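Local coordinates for chintase (Rhizomucor miehei, PDB 5YUQ), which hydrolyses chitin as a family 18 glycoside hydrolase, with a catalytic barrel whose active site forms a tunnel, at residues A[107-112]-A[152-157]; A[176-181]-A[213-218]; A[182-187]-A[204-209]; A[195-200]-A[333-338]; A[223-228]-A[342-347]. One frame throughout, in Å; residues are numbered along the deposited sequence. Where two conformers were deposited one is given.

Contact 1 (A[107-112]-A[152-157])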
# COMPACT_ATOMS: atom_id res chain seq x y z
N GLU A 107 -7.90 6.34 2.41
CA GLU A 107 -8.06 5.86 1.05
C GLU A 107 -9.49 6.18 0.58
O GLU A 107 -10.35 5.32 0.70
CB GLU A 107 -7.78 4.35 0.97
CG GLU A 107 -6.37 3.98 1.44
CD GLU A 107 -6.04 2.50 1.26
OE1 GLU A 107 -6.90 1.73 0.79
OE2 GLU A 107 -4.90 2.11 1.59
N TYR A 108 -9.76 7.38 0.04
CA TYR A 108 -8.78 8.42 -0.26
C TYR A 108 -9.45 9.78 -0.09
O TYR A 108 -10.68 9.86 -0.13
CB TYR A 108 -8.33 8.32 -1.73
CG TYR A 108 -7.81 6.96 -2.12
CD1 TYR A 108 -6.48 6.64 -1.96
CD2 TYR A 108 -8.66 6.00 -2.66
CE1 TYR A 108 -6.00 5.39 -2.31
CE2 TYR A 108 -8.19 4.75 -3.01
CZ TYR A 108 -6.85 4.46 -2.84
OH TYR A 108 -6.37 3.22 -3.19
N PRO A 109 -8.67 10.85 0.10
CA PRO A 109 -9.29 12.17 0.15
C PRO A 109 -10.12 12.48 -1.10
O PRO A 109 -9.65 12.25 -2.22
CB PRO A 109 -8.09 13.12 0.21
CG PRO A 109 -7.02 12.31 0.89
CD PRO A 109 -7.23 10.89 0.43
N ASN A 110 -11.33 12.97 -0.88
CA ASN A 110 -12.27 13.40 -1.94
C ASN A 110 -12.27 12.51 -3.18
O ASN A 110 -11.92 12.94 -4.27
CB ASN A 110 -12.04 14.87 -2.31
CG ASN A 110 -13.20 15.42 -3.11
OD1 ASN A 110 -14.30 14.87 -3.07
ND2 ASN A 110 -12.96 16.50 -3.85
N SER A 111 -12.67 11.26 -2.99
CA SER A 111 -12.61 10.29 -4.07
C SER A 111 -13.83 9.39 -4.03
O SER A 111 -14.22 8.95 -2.96
CB SER A 111 -11.35 9.44 -3.93
OG SER A 111 -11.26 8.49 -4.97
N PRO A 112 -14.44 9.14 -5.19
CA PRO A 112 -15.53 8.17 -5.30
C PRO A 112 -14.95 6.77 -5.41
O PRO A 112 -15.69 5.79 -5.45
CB PRO A 112 -16.20 8.55 -6.62
CG PRO A 112 -15.07 9.06 -7.45
CD PRO A 112 -14.19 9.82 -6.48
N ALA A 152 -1.07 8.97 -7.57
CA ALA A 152 -1.06 10.36 -8.01
C ALA A 152 -1.39 11.23 -6.81
O ALA A 152 -2.06 10.78 -5.88
CB ALA A 152 -2.10 10.57 -9.12
N PRO A 153 -0.92 12.47 -6.86
CA PRO A 153 -1.19 13.37 -5.73
C PRO A 153 -2.64 13.48 -5.29
O PRO A 153 -3.51 13.36 -6.11
CB PRO A 153 -0.65 14.73 -6.21
CG PRO A 153 0.40 14.40 -7.15
CD PRO A 153 0.03 13.03 -7.79
N PHE A 154 -2.87 13.75 -4.02
CA PHE A 154 -4.22 13.83 -3.45
C PHE A 154 -5.16 14.68 -4.29
O PHE A 154 -4.77 15.72 -4.84
CB PHE A 154 -4.16 14.44 -2.06
CG PHE A 154 -3.38 13.64 -1.07
CD1 PHE A 154 -3.65 12.29 -0.87
CD2 PHE A 154 -2.38 14.24 -0.31
CE1 PHE A 154 -2.93 11.55 0.07
CE2 PHE A 154 -1.67 13.52 0.63
CZ PHE A 154 -1.94 12.18 0.82
N ASN A 155 -6.41 14.25 -4.36
CA ASN A 155 -7.44 14.96 -5.12
C ASN A 155 -7.73 16.36 -4.62
O ASN A 155 -7.81 16.60 -3.42
CB ASN A 155 -8.75 14.17 -5.12
CG ASN A 155 -8.70 12.96 -6.02
OD1 ASN A 155 -7.75 12.76 -6.78
ND2 ASN A 155 -9.75 12.14 -5.95
N ASP A 156 -7.94 17.27 -5.57
CA ASP A 156 -8.33 18.62 -5.21
C ASP A 156 -9.84 18.71 -5.03
O ASP A 156 -10.53 17.69 -4.91
CB ASP A 156 -7.81 19.63 -6.24
CG ASP A 156 -8.41 19.45 -7.62
OD1 ASP A 156 -9.46 18.78 -7.77
OD2 ASP A 156 -7.83 20.00 -8.58
N GLU A 157 -10.34 19.94 -5.01
CA GLU A 157 -11.75 20.19 -4.76
C GLU A 157 -12.65 19.61 -5.85
O GLU A 157 -13.84 19.40 -5.62
CB GLU A 157 -12.01 21.70 -4.64
CG GLU A 157 -11.29 22.42 -3.50
CD GLU A 157 -9.86 22.81 -3.83
OE1 GLU A 157 -9.37 22.47 -4.94
OE2 GLU A 157 -9.22 23.45 -2.96
O HOH W 1 -7.11 11.86 -2.99
O HOH W 2 -15.46 17.40 -5.88
O HOH W 3 -10.62 9.70 -7.15

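Contact 2 (A[176-181]-A[213-218])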
# COMPACT_ATOMS: atom_id res chain seq x y z
N PHE A 176 6.04 10.21 2.49
CA PHE A 176 4.84 9.86 1.74
C PHE A 176 5.09 8.49 1.15
O PHE A 176 5.97 8.32 0.30
CB PHE A 176 4.61 10.89 0.63
CG PHE A 176 4.36 12.29 1.13
CD1 PHE A 176 5.40 13.06 1.63
CD2 PHE A 176 3.09 12.84 1.10
CE1 PHE A 176 5.18 14.35 2.10
CE2 PHE A 176 2.85 14.13 1.56
CZ PHE A 176 3.90 14.89 2.06
N TYR A 177 4.34 7.50 1.62
CA TYR A 177 4.55 6.11 1.22
C TYR A 177 3.67 5.79 0.03
O TYR A 177 2.47 5.61 0.19
CB TYR A 177 4.19 5.16 2.36
CG TYR A 177 5.07 5.22 3.61
CD1 TYR A 177 6.11 6.14 3.73
CD2 TYR A 177 4.85 4.34 4.65
CE1 TYR A 177 6.90 6.18 4.87
CE2 TYR A 177 5.64 4.36 5.80
CZ TYR A 177 6.66 5.28 5.90
OH TYR A 177 7.43 5.30 7.03
N ILE A 178 4.25 5.72 -1.17
CA ILE A 178 3.47 5.49 -2.39
C ILE A 178 3.03 4.04 -2.53
O ILE A 178 3.85 3.12 -2.59
CB ILE A 178 4.26 5.89 -3.64
CG1 ILE A 178 4.63 7.37 -3.59
CG2 ILE A 178 3.45 5.62 -4.89
CD1 ILE A 178 5.56 7.81 -4.71
N MET A 179 1.72 3.84 -2.61
CA MET A 179 1.18 2.49 -2.75
C MET A 179 1.18 2.08 -4.21
O MET A 179 0.14 2.02 -4.86
CB MET A 179 -0.21 2.41 -2.12
CG MET A 179 -0.16 2.62 -0.61
SD MET A 179 -1.77 2.64 0.18
CE MET A 179 -2.63 1.37 -0.76
N ALA A 180 2.37 1.81 -4.73
CA ALA A 180 2.54 1.41 -6.12
C ALA A 180 2.27 -0.08 -6.29
O ALA A 180 3.12 -0.83 -6.72
CB ALA A 180 3.94 1.73 -6.59
N TYR A 181 1.06 -0.47 -5.93
CA TYR A 181 0.62 -1.84 -6.08
C TYR A 181 -0.89 -1.80 -6.19
O TYR A 181 -1.49 -0.73 -6.05
CB TYR A 181 1.12 -2.73 -4.93
CG TYR A 181 1.07 -2.12 -3.54
CD1 TYR A 181 -0.13 -1.93 -2.88
CD2 TYR A 181 2.24 -1.82 -2.86
CE1 TYR A 181 -0.18 -1.40 -1.60
CE2 TYR A 181 2.21 -1.30 -1.57
CZ TYR A 181 1.00 -1.10 -0.95
OH TYR A 181 0.95 -0.60 0.33
N ASP A 213 5.94 6.37 -12.73
CA ASP A 213 5.00 7.45 -13.03
C ASP A 213 4.49 8.11 -11.76
O ASP A 213 4.33 9.33 -11.69
CB ASP A 213 3.82 6.92 -13.86
CG ASP A 213 4.23 6.52 -15.26
OD1 ASP A 213 4.43 7.42 -16.10
OD2 ASP A 213 4.36 5.31 -15.52
N ALA A 214 4.26 7.30 -10.73
CA ALA A 214 3.79 7.82 -9.45
C ALA A 214 4.84 8.72 -8.80
O ALA A 214 4.53 9.82 -8.34
CB ALA A 214 3.43 6.66 -8.51
N VAL A 215 6.08 8.25 -8.76
CA VAL A 215 7.17 9.03 -8.19
C VAL A 215 7.30 10.34 -8.94
O VAL A 215 7.40 11.41 -8.33
CB VAL A 215 8.49 8.24 -8.22
CG1 VAL A 215 9.69 9.15 -8.04
CG2 VAL A 215 8.47 7.16 -7.16
N LYS A 216 7.27 10.28 -10.27
CA LYS A 216 7.40 11.50 -11.07
C LYS A 216 6.24 12.44 -10.81
O LYS A 216 6.44 13.66 -10.72
CB LYS A 216 7.49 11.19 -12.56
CG LYS A 216 8.73 10.41 -12.97
CD LYS A 216 10.00 11.03 -12.45
CE LYS A 216 11.21 10.20 -12.85
NZ LYS A 216 11.18 9.87 -14.30
N ALA A 217 5.03 11.90 -10.67
CA ALA A 217 3.86 12.74 -10.43
C ALA A 217 3.94 13.44 -9.08
O ALA A 217 3.61 14.62 -8.97
CB ALA A 217 2.58 11.93 -10.54
N TRP A 218 4.39 12.72 -8.06
CA TRP A 218 4.48 13.29 -6.71
C TRP A 218 5.61 14.34 -6.61
O TRP A 218 5.46 15.33 -5.93
CB TRP A 218 4.52 12.26 -5.61
CG TRP A 218 3.23 11.64 -5.27
CD1 TRP A 218 2.68 10.47 -5.84
CD2 TRP A 218 2.31 12.03 -4.25
NE1 TRP A 218 1.52 10.17 -5.22
CE2 TRP A 218 1.24 11.11 -4.26
CE3 TRP A 218 2.25 13.09 -3.36
CZ2 TRP A 218 0.20 11.21 -3.41
CZ3 TRP A 218 1.25 13.18 -2.53
CH2 TRP A 218 0.21 12.23 -2.53

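Contact 3 (A[182-187]-A[204-209])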
# COMPACT_ATOMS: atom_id res chain seq x y z
N ASP A 182 -1.50 -2.94 -6.50
CA ASP A 182 -2.92 -2.99 -6.86
C ASP A 182 -3.20 -2.01 -7.99
O ASP A 182 -4.27 -1.38 -8.03
CB ASP A 182 -3.82 -2.68 -5.67
CG ASP A 182 -3.63 -3.64 -4.53
OD1 ASP A 182 -3.13 -4.77 -4.75
OD2 ASP A 182 -3.98 -3.27 -3.39
N VAL A 183 -2.26 -1.88 -8.91
CA VAL A 183 -2.38 -0.88 -9.97
C VAL A 183 -3.41 -1.32 -11.00
O VAL A 183 -4.28 -0.54 -11.39
CB VAL A 183 -1.03 -0.60 -10.65
CG1 VAL A 183 -1.23 0.32 -11.84
CG2 VAL A 183 -0.06 0.02 -9.65
N ASN A 184 -3.33 -2.57 -11.43
CA ASN A 184 -4.29 -3.07 -12.40
C ASN A 184 -5.20 -4.13 -11.83
O ASN A 184 -4.87 -4.79 -10.85
CB ASN A 184 -3.55 -3.58 -13.63
CG ASN A 184 -2.82 -2.47 -14.35
OD1 ASN A 184 -3.44 -1.63 -14.98
ND2 ASN A 184 -1.50 -2.46 -14.24
N GLY A 185 -6.37 -4.28 -12.45
CA GLY A 185 -7.32 -5.29 -12.02
C GLY A 185 -8.51 -5.37 -12.94
O GLY A 185 -8.42 -5.05 -14.13
N ILE A 186 -9.63 -5.85 -12.41
CA ILE A 186 -10.83 -6.01 -13.27
C ILE A 186 -11.43 -4.75 -13.87
O ILE A 186 -12.25 -4.86 -14.73
CB ILE A 186 -12.00 -6.75 -12.60
CG1 ILE A 186 -12.51 -6.02 -11.35
CG2 ILE A 186 -11.59 -8.14 -12.26
CD1 ILE A 186 -13.82 -6.57 -10.90
N ARG A 187 -11.03 -3.60 -13.37
CA ARG A 187 -11.54 -2.36 -13.95
C ARG A 187 -10.87 -2.07 -15.28
O ARG A 187 -11.24 -1.15 -16.00
CB ARG A 187 -11.36 -1.18 -12.98
CG ARG A 187 -12.46 -1.07 -11.92
CD ARG A 187 -12.04 -0.20 -10.74
NE ARG A 187 -11.77 -1.00 -9.54
CZ ARG A 187 -10.75 -0.79 -8.71
NH1 ARG A 187 -9.89 0.20 -8.94
NH2 ARG A 187 -10.59 -1.57 -7.65
N THR A 204 -2.28 -0.29 -24.17
CA THR A 204 -3.61 0.20 -23.84
C THR A 204 -4.36 -0.81 -22.98
O THR A 204 -3.92 -1.96 -22.85
CB THR A 204 -4.44 0.49 -25.11
OG1 THR A 204 -4.43 -0.66 -25.96
CG2 THR A 204 -3.87 1.68 -25.85
N GLY A 205 -5.46 -0.38 -22.39
CA GLY A 205 -6.31 -1.28 -21.63
C GLY A 205 -5.84 -1.56 -20.23
O GLY A 205 -6.34 -2.48 -19.57
N VAL A 206 -4.88 -0.77 -19.75
CA VAL A 206 -4.40 -0.89 -18.38
C VAL A 206 -4.34 0.51 -17.78
O VAL A 206 -4.50 1.50 -18.50
CB VAL A 206 -3.01 -1.54 -18.29
CG1 VAL A 206 -3.03 -2.95 -18.91
CG2 VAL A 206 -1.96 -0.68 -18.97
N GLU A 207 -4.11 0.60 -16.48
CA GLU A 207 -3.96 1.90 -15.84
C GLU A 207 -2.64 2.53 -16.26
O GLU A 207 -1.61 1.87 -16.27
CB GLU A 207 -3.99 1.76 -14.32
CG GLU A 207 -5.31 1.22 -13.79
CD GLU A 207 -6.49 2.10 -14.13
OE1 GLU A 207 -6.42 3.32 -13.88
OE2 GLU A 207 -7.50 1.59 -14.66
N PRO A 208 -2.67 3.82 -16.60
CA PRO A 208 -1.48 4.50 -17.10
C PRO A 208 -0.58 5.00 -15.97
O PRO A 208 -0.27 6.20 -15.90
CB PRO A 208 -2.07 5.68 -17.87
CG PRO A 208 -3.29 6.03 -17.08
CD PRO A 208 -3.86 4.70 -16.63
N THR A 209 -0.18 4.09 -15.09
CA THR A 209 0.73 4.47 -14.02
C THR A 209 1.59 3.29 -13.57
O THR A 209 1.43 2.17 -14.05
CB THR A 209 -0.02 5.12 -12.82
OG1 THR A 209 0.93 5.68 -11.91
CG2 THR A 209 -0.88 4.09 -12.09
O HOH W 4 0.02 0.04 -15.31

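Contact 4 (A[195-200]-A[333-338])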
# COMPACT_ATOMS: atom_id res chain seq x y z
N ALA A 195 2.23 -4.39 -9.64
CA ALA A 195 3.13 -3.34 -9.18
C ALA A 195 4.15 -3.05 -10.25
O ALA A 195 5.34 -3.29 -10.06
CB ALA A 195 3.80 -3.76 -7.90
N PRO A 196 3.70 -2.52 -11.40
CA PRO A 196 4.66 -2.24 -12.46
C PRO A 196 5.65 -1.17 -12.02
O PRO A 196 5.25 -0.22 -11.35
CB PRO A 196 3.79 -1.69 -13.59
CG PRO A 196 2.57 -1.14 -12.91
CD PRO A 196 2.35 -2.01 -11.71
N LEU A 197 6.91 -1.33 -12.39
CA LEU A 197 7.89 -0.29 -12.12
C LEU A 197 7.76 0.79 -13.18
O LEU A 197 7.93 1.98 -12.89
CB LEU A 197 9.30 -0.87 -12.10
CG LEU A 197 10.42 0.13 -11.82
CD1 LEU A 197 10.19 0.82 -10.49
CD2 LEU A 197 11.75 -0.61 -11.82
N TYR A 198 7.42 0.38 -14.39
CA TYR A 198 7.18 1.31 -15.49
C TYR A 198 5.87 1.03 -16.20
O TYR A 198 5.35 -0.09 -16.16
CB TYR A 198 8.31 1.25 -16.52
CG TYR A 198 9.67 1.55 -15.96
CD1 TYR A 198 10.06 2.86 -15.74
CD2 TYR A 198 10.56 0.54 -15.66
CE1 TYR A 198 11.30 3.15 -15.23
CE2 TYR A 198 11.81 0.82 -15.15
CZ TYR A 198 12.17 2.13 -14.94
OH TYR A 198 13.42 2.43 -14.43
N TYR A 199 5.35 2.06 -16.85
CA TYR A 199 4.20 1.96 -17.73
C TYR A 199 4.55 2.61 -19.05
O TYR A 199 5.09 3.71 -19.08
CB TYR A 199 2.97 2.66 -17.15
CG TYR A 199 1.93 2.96 -18.20
CD1 TYR A 199 1.12 1.95 -18.70
CD2 TYR A 199 1.78 4.24 -18.72
CE1 TYR A 199 0.18 2.20 -19.68
CE2 TYR A 199 0.83 4.51 -19.70
CZ TYR A 199 0.04 3.48 -20.18
OH TYR A 199 -0.90 3.72 -21.16
N SER A 200 4.21 1.93 -20.12
CA SER A 200 4.43 2.47 -21.44
C SER A 200 3.13 2.84 -22.09
O SER A 200 2.23 2.09 -22.14
CB SER A 200 5.13 1.47 -22.35
OG SER A 200 5.05 1.82 -23.69
N GLN A 333 14.40 -6.16 -6.37
CA GLN A 333 15.72 -5.56 -6.52
C GLN A 333 15.65 -4.41 -7.52
O GLN A 333 16.23 -3.35 -7.31
CB GLN A 333 16.75 -6.60 -6.98
CG GLN A 333 18.16 -6.01 -7.15
CD GLN A 333 18.78 -5.60 -5.83
OE1 GLN A 333 18.86 -6.39 -4.89
NE2 GLN A 333 19.21 -4.34 -5.75
N ASP A 334 14.91 -4.61 -8.61
CA ASP A 334 14.83 -3.58 -9.64
C ASP A 334 14.13 -2.32 -9.13
O ASP A 334 14.50 -1.20 -9.48
CB ASP A 334 14.13 -4.13 -10.89
CG ASP A 334 14.97 -5.15 -11.60
OD1 ASP A 334 16.19 -5.22 -11.35
OD2 ASP A 334 14.40 -5.91 -12.42
N LYS A 335 13.12 -2.52 -8.29
CA LYS A 335 12.44 -1.41 -7.63
C LYS A 335 13.39 -0.68 -6.68
O LYS A 335 13.37 0.55 -6.62
CB LYS A 335 11.20 -1.92 -6.89
CG LYS A 335 10.04 -2.26 -7.82
CD LYS A 335 8.97 -3.07 -7.10
CE LYS A 335 7.70 -3.19 -7.95
NZ LYS A 335 7.83 -4.16 -9.09
N VAL A 336 14.21 -1.44 -5.95
CA VAL A 336 15.18 -0.83 -5.04
C VAL A 336 16.22 -0.03 -5.82
O VAL A 336 16.55 1.10 -5.44
CB VAL A 336 15.87 -1.89 -4.17
CG1 VAL A 336 17.09 -1.29 -3.45
CG2 VAL A 336 14.89 -2.46 -3.16
N ASP A 337 16.70 -0.60 -6.92
CA ASP A 337 17.68 0.09 -7.77
C ASP A 337 17.09 1.42 -8.26
O ASP A 337 17.76 2.45 -8.25
CB ASP A 337 18.07 -0.78 -8.98
CG ASP A 337 18.81 -2.06 -8.59
OD1 ASP A 337 19.41 -2.12 -7.50
OD2 ASP A 337 18.78 -3.01 -9.40
N TYR A 338 15.83 1.37 -8.67
CA TYR A 338 15.13 2.57 -9.10
C TYR A 338 15.03 3.60 -7.97
O TYR A 338 15.29 4.79 -8.17
CB TYR A 338 13.73 2.22 -9.60
CG TYR A 338 12.93 3.44 -9.94
CD1 TYR A 338 13.02 4.03 -11.20
CD2 TYR A 338 12.08 4.03 -9.01
CE1 TYR A 338 12.30 5.18 -11.51
CE2 TYR A 338 11.36 5.17 -9.31
CZ TYR A 338 11.47 5.74 -10.56
OH TYR A 338 10.75 6.87 -10.85

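Contact 5 (A[223-228]-A[342-347])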
# COMPACT_ATOMS: atom_id res chain seq x y z
N ILE A 223 6.57 17.31 -3.86
CA ILE A 223 7.21 16.56 -2.79
C ILE A 223 8.63 16.18 -3.20
O ILE A 223 8.82 15.53 -4.23
CB ILE A 223 6.42 15.28 -2.43
CG1 ILE A 223 4.96 15.62 -2.13
CG2 ILE A 223 7.09 14.59 -1.25
CD1 ILE A 223 4.75 16.73 -1.08
N PRO A 224 9.64 16.59 -2.41
CA PRO A 224 11.01 16.22 -2.77
C PRO A 224 11.19 14.70 -2.75
O PRO A 224 10.55 14.02 -1.93
CB PRO A 224 11.85 16.86 -1.66
CG PRO A 224 11.00 18.02 -1.18
CD PRO A 224 9.60 17.47 -1.23
N ALA A 225 12.04 14.19 -3.63
CA ALA A 225 12.21 12.75 -3.77
C ALA A 225 12.60 12.08 -2.45
O ALA A 225 12.17 10.95 -2.18
CB ALA A 225 13.26 12.46 -4.84
N GLU A 226 13.39 12.77 -1.63
CA GLU A 226 13.87 12.16 -0.40
C GLU A 226 12.75 11.94 0.62
O GLU A 226 12.93 11.21 1.59
CB GLU A 226 15.01 13.00 0.21
CG GLU A 226 14.61 14.40 0.59
CD GLU A 226 15.81 15.23 1.02
OE1 GLU A 226 16.07 15.32 2.23
OE2 GLU A 226 16.49 15.79 0.13
N GLN A 227 11.59 12.55 0.38
CA GLN A 227 10.45 12.32 1.26
C GLN A 227 9.46 11.33 0.65
O GLN A 227 8.40 11.09 1.23
CB GLN A 227 9.73 13.63 1.58
CG GLN A 227 10.54 14.54 2.48
CD GLN A 227 9.85 15.85 2.73
OE1 GLN A 227 10.19 16.87 2.13
NE2 GLN A 227 8.85 15.83 3.62
N LEU A 228 9.80 10.78 -0.51
CA LEU A 228 8.96 9.75 -1.12
C LEU A 228 9.52 8.38 -0.79
O LEU A 228 10.73 8.17 -0.79
CB LEU A 228 8.88 9.93 -2.63
CG LEU A 228 8.19 11.22 -3.08
CD1 LEU A 228 8.30 11.34 -4.58
CD2 LEU A 228 6.72 11.25 -2.64
N GLN A 342 16.68 7.39 -7.97
CA GLN A 342 15.84 8.57 -7.85
C GLN A 342 16.07 9.33 -6.56
O GLN A 342 15.49 10.39 -6.35
CB GLN A 342 14.36 8.18 -7.95
CG GLN A 342 13.96 7.61 -9.29
CD GLN A 342 14.13 8.60 -10.42
OE1 GLN A 342 13.87 9.79 -10.25
NE2 GLN A 342 14.57 8.11 -11.57
N GLY A 343 16.92 8.79 -5.68
CA GLY A 343 17.18 9.42 -4.40
C GLY A 343 15.96 9.46 -3.50
O GLY A 343 15.75 10.43 -2.78
N LEU A 344 15.16 8.40 -3.55
CA LEU A 344 13.98 8.32 -2.70
C LEU A 344 14.38 8.12 -1.25
O LEU A 344 15.51 7.72 -0.96
CB LEU A 344 13.08 7.15 -3.13
CG LEU A 344 12.57 7.20 -4.57
CD1 LEU A 344 11.48 6.15 -4.77
CD2 LEU A 344 12.05 8.59 -4.94
N GLY A 345 13.45 8.39 -0.34
CA GLY A 345 13.73 8.25 1.07
C GLY A 345 13.79 6.82 1.54
O GLY A 345 14.34 6.53 2.61
N GLY A 346 13.26 5.91 0.74
CA GLY A 346 13.30 4.51 1.10
C GLY A 346 12.24 3.71 0.38
O GLY A 346 11.67 4.16 -0.62
N VAL A 347 11.94 2.54 0.92
CA VAL A 347 10.91 1.69 0.40
C VAL A 347 10.11 1.17 1.57
O VAL A 347 10.56 1.15 2.69
CB VAL A 347 11.49 0.45 -0.34
CG1 VAL A 347 12.25 0.87 -1.56
CG2 VAL A 347 12.27 -0.43 0.64

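Contact 1 (A[107-112]-A[152-157])
Two loops meet here through a pair of crossed asparagine bonds, Asn-110 with Asp-156 and Asn-155 with Asn-110, at the rim of the barrel. Segment 107-112 follows strand 101-105, and segment 152-157 follows the next strand, 144-149. Asn-155 gives ND2 to the backbone O of Asn-110 at 2.9 Å, nearly straight at 172°. The acceptor lies in the amide plane of Asn-155, but the donor sits well above the carbonyl plane of Asn-110. In return Asn-110 sends its amide to the other loop. CG is anti to the backbone N (chi1 -165°), and ND2 reaches Asp-156 O at 2.9 Å, in the plane of that carbonyl. Gln-159 holds OD1 of Asn-110, so this amide is gripped at both ends.

One water takes a bond from Asn-155 N at 2.8 Å and gives one to Pro-109 O at 2.7 Å. Another is a second acceptor for Asn-155 ND2, at 2.9 Å, and bonds to Ser-111 OG at 2.6 Å. That OG also bonds Asn-113 N. The apolar end is smaller: CG of the Pro-109 ring meets CD1 of Phe-154 at 3.8 Å. The Phe-154 ring lies among Trp-169, Trp-218 and Tyr-128.

The peptide between Glu-107 and Tyr-108 is cis. Just past strand 101-105, Glu-107 ends the family 18 DxxDxDxE signature (here with Asn in place of the middle Asp) and is probably the acid catalyst, as in relatives. The paired loops thus belong to the C-terminal rim of a TIM barrel, where its active site lies.

Contact 2 (A[176-181]-A[213-218])
Ile-178 reaches from strand 175-178 to helix 211-220 and carries most of this buried contact. Its CB is directed at the helix and splits into two branches. CG2 stands anti to the backbone N and meets the methyl CB of Ala-214 at 3.8 Å. The other branch leaves through CG1, anti to the carbonyl carbon (chi1 -60°). CD1 at its tip touches CG2 of Val-215 at 3.9 Å and lies 4.0 Å from Val-215 CA. CD1 also meets CD1 of the Trp-218 indole at 4.1 Å. The tip is thus shared by two neighbouring turns of the helix.

This is strand-to-helix packing in a TIM barrel: the helix that follows the strand runs back along the outside of the barrel. The axes of strand 176-178 and helix 213-218 pass 10.2 Å apart, at 150° between their directions. Past the strand, the segment carries Met-179, Ala-180 and Tyr-181 of the family 18 MxYD sequence, which in relatives borders the substrate.

Phe-176, two residues before Ile-178, adds a second aromatic group. Its CD2 comes to CZ3 of Trp-218 at 4.1 Å. The ring planes are inclined at 44°, with centroids 5.9 Å apart, and the two side chains cross at about a right angle. No hydrogen bond links the segments. The one polar atom of the indole, NE1, is satisfied by the backbone O of Pro-150, and Phe-154 meets this indole edge-to-face.

Contact 3 (A[182-187]-A[204-209])
One water is gripped by three groups, Asn-184 on one segment and Glu-207 and Thr-209 on the other. It gives bonds to Glu-207 O at 2.6 Å and Thr-209 O at 2.8 Å, and accepts one from Asn-184 ND2 at 3.1 Å. That ND2 also bonds Ala-193 O. The other end of the same amide makes the direct link: OD1 of Asn-184 takes the backbone N-H of Glu-207 at 2.8 Å, close to straight at 164°. CG of Asn-184, anti to its own carbonyl carbon (chi1 -64°), carries the amide to the other limb. Both heteroatoms of the amide are used, so its rotation is fixed.

Oxygens also press on carbon here. OD1 of Asn-184 lies 3.3 Å from CB of Val-206. Val-183 O comes to 3.1 Å from CG of Glu-207, whose chain bends at chi2, about CB-CG. The apolar pair is Val-183 CG1 with the methyl CG2 of Thr-209, at 3.8 Å.

Both segments belong to one excursion of the chain, between strand 175-178 and helix 211-220. Their pairing brings its two limbs together. Asp-182 at the start of it hydrogen-bonds Tyr-235 and makes a salt bridge to Arg-237, and closes the MxYD sequence found at the end of this strand in family 18 chitinases.

Contact 4 (A[195-200]-A[333-338])
In the TIM barrel of this chitinase, the loop after strand 175-178 lies against the outer helix 329-341, with Ala-195, Leu-197 and Tyr-198 meeting Lys-335, Asp-334 and Tyr-338. That helix comes before the last barrel strand, 346-350. The contact therefore joins this loop, which leads on to helix 211-220, to a helix far along the chain.

Lys-335 makes the polar link. Its chain runs extended to CE and turns at the end (chi4 75°). NZ then sits 2.8 Å from Ala-195 O, with a C=O...N angle of 166°, so the donor is almost in line with the carbonyl. The same NZ has a salt bridge to Asp-327. A buried ammonium group thus has at least two partners, one of them charged, which probably favours its protonated form. CE of Lys-335 also packs on CB of Ala-195 at 3.9 Å.

Leu-197 carries the apolar part. CG is anti to the backbone N, and its two methyls meet different residues of the helix. CD2 lies 3.7 Å from Asp-334 O, an oxygen already used by Tyr-338 N within the helix. CD1 makes an off-centre CH-pi contact with Tyr-338. It is 4.3 Å from the ring centroid, 29° off the normal, and nearest to CG at 3.8 Å.

Tyr-338 OH is hydrogen-bonded to Asn-212, which lies on helix 211-220. Tyr-198 rests with one face on its neighbour: CG of Leu-197 stands 3.6 Å above the ring plane, offset toward the rim. Beyond this, OH of Tyr-198 lies 3.6 Å from CD1 of Tyr-338.

Contact 5 (A[223-228]-A[342-347])
Backbones come close where Glu-226 faces Gly-345, their CA atoms 4.2 Å apart. Gly-345 N gives a sound bond to Leu-228 O at 2.8 Å, and a weak one to Ala-225 O at 3.4 Å. Ala-225 O also accepts Leu-228 N within its own short 3-10 turn, and takes a CA-H...O contact from Leu-344 CA at 3.2 Å. CA of Gly-345 is 3.1 Å from Glu-226 O, and there is no room for a CB on Gly-345 beside that oxygen.

Two connections meet here, each leading from a helix of the TIM barrel into its next strand. Segment 223-228 leads from helix 211-220 into strand 228-240. Segment 342-347 leads from helix 329-341 into strand 346-350. The helix before the second ends in a Schellman motif at Gly-343, whose phi is positive. The two strands then run parallel, and Gly-346 is bonded to Leu-230.

Leu-344 supplies the apolar contact. CG is anti to the carbonyl carbon (chi1 -59°), and CD2 meets CB of Ala-225 and CB of Leu-228, each at 4.1 Å. The methyl CB of Ala-225 also lies 3.4 Å from Gln-342 O. Leu-228 has Trp-218, Ile-219 and Phe-176 around its side chain.

Contact 2 is the hub. Its centre lies about 14 Å from contact 1, 15 Å from contact 3, 11 Å from contact 4 and 10 Å from contact 5, and it touches all four. Ala-152 O of contact 1 is 3.4 Å from Trp-218 CZ2, and Phe-176 N is 2.8 Å from Gln-227 O of contact 5, a probable hydrogen bond. Tyr-199 joins contact 4 to contact 3 by packing on Val-206 and Pro-208. Contacts 1 and 3, centres about 18 Å apart, are on the rim that probably borders the active-site tunnel. Contact 5 lies at the opposite end of the barrel strands, its centre about 21 Å from that of contact 1.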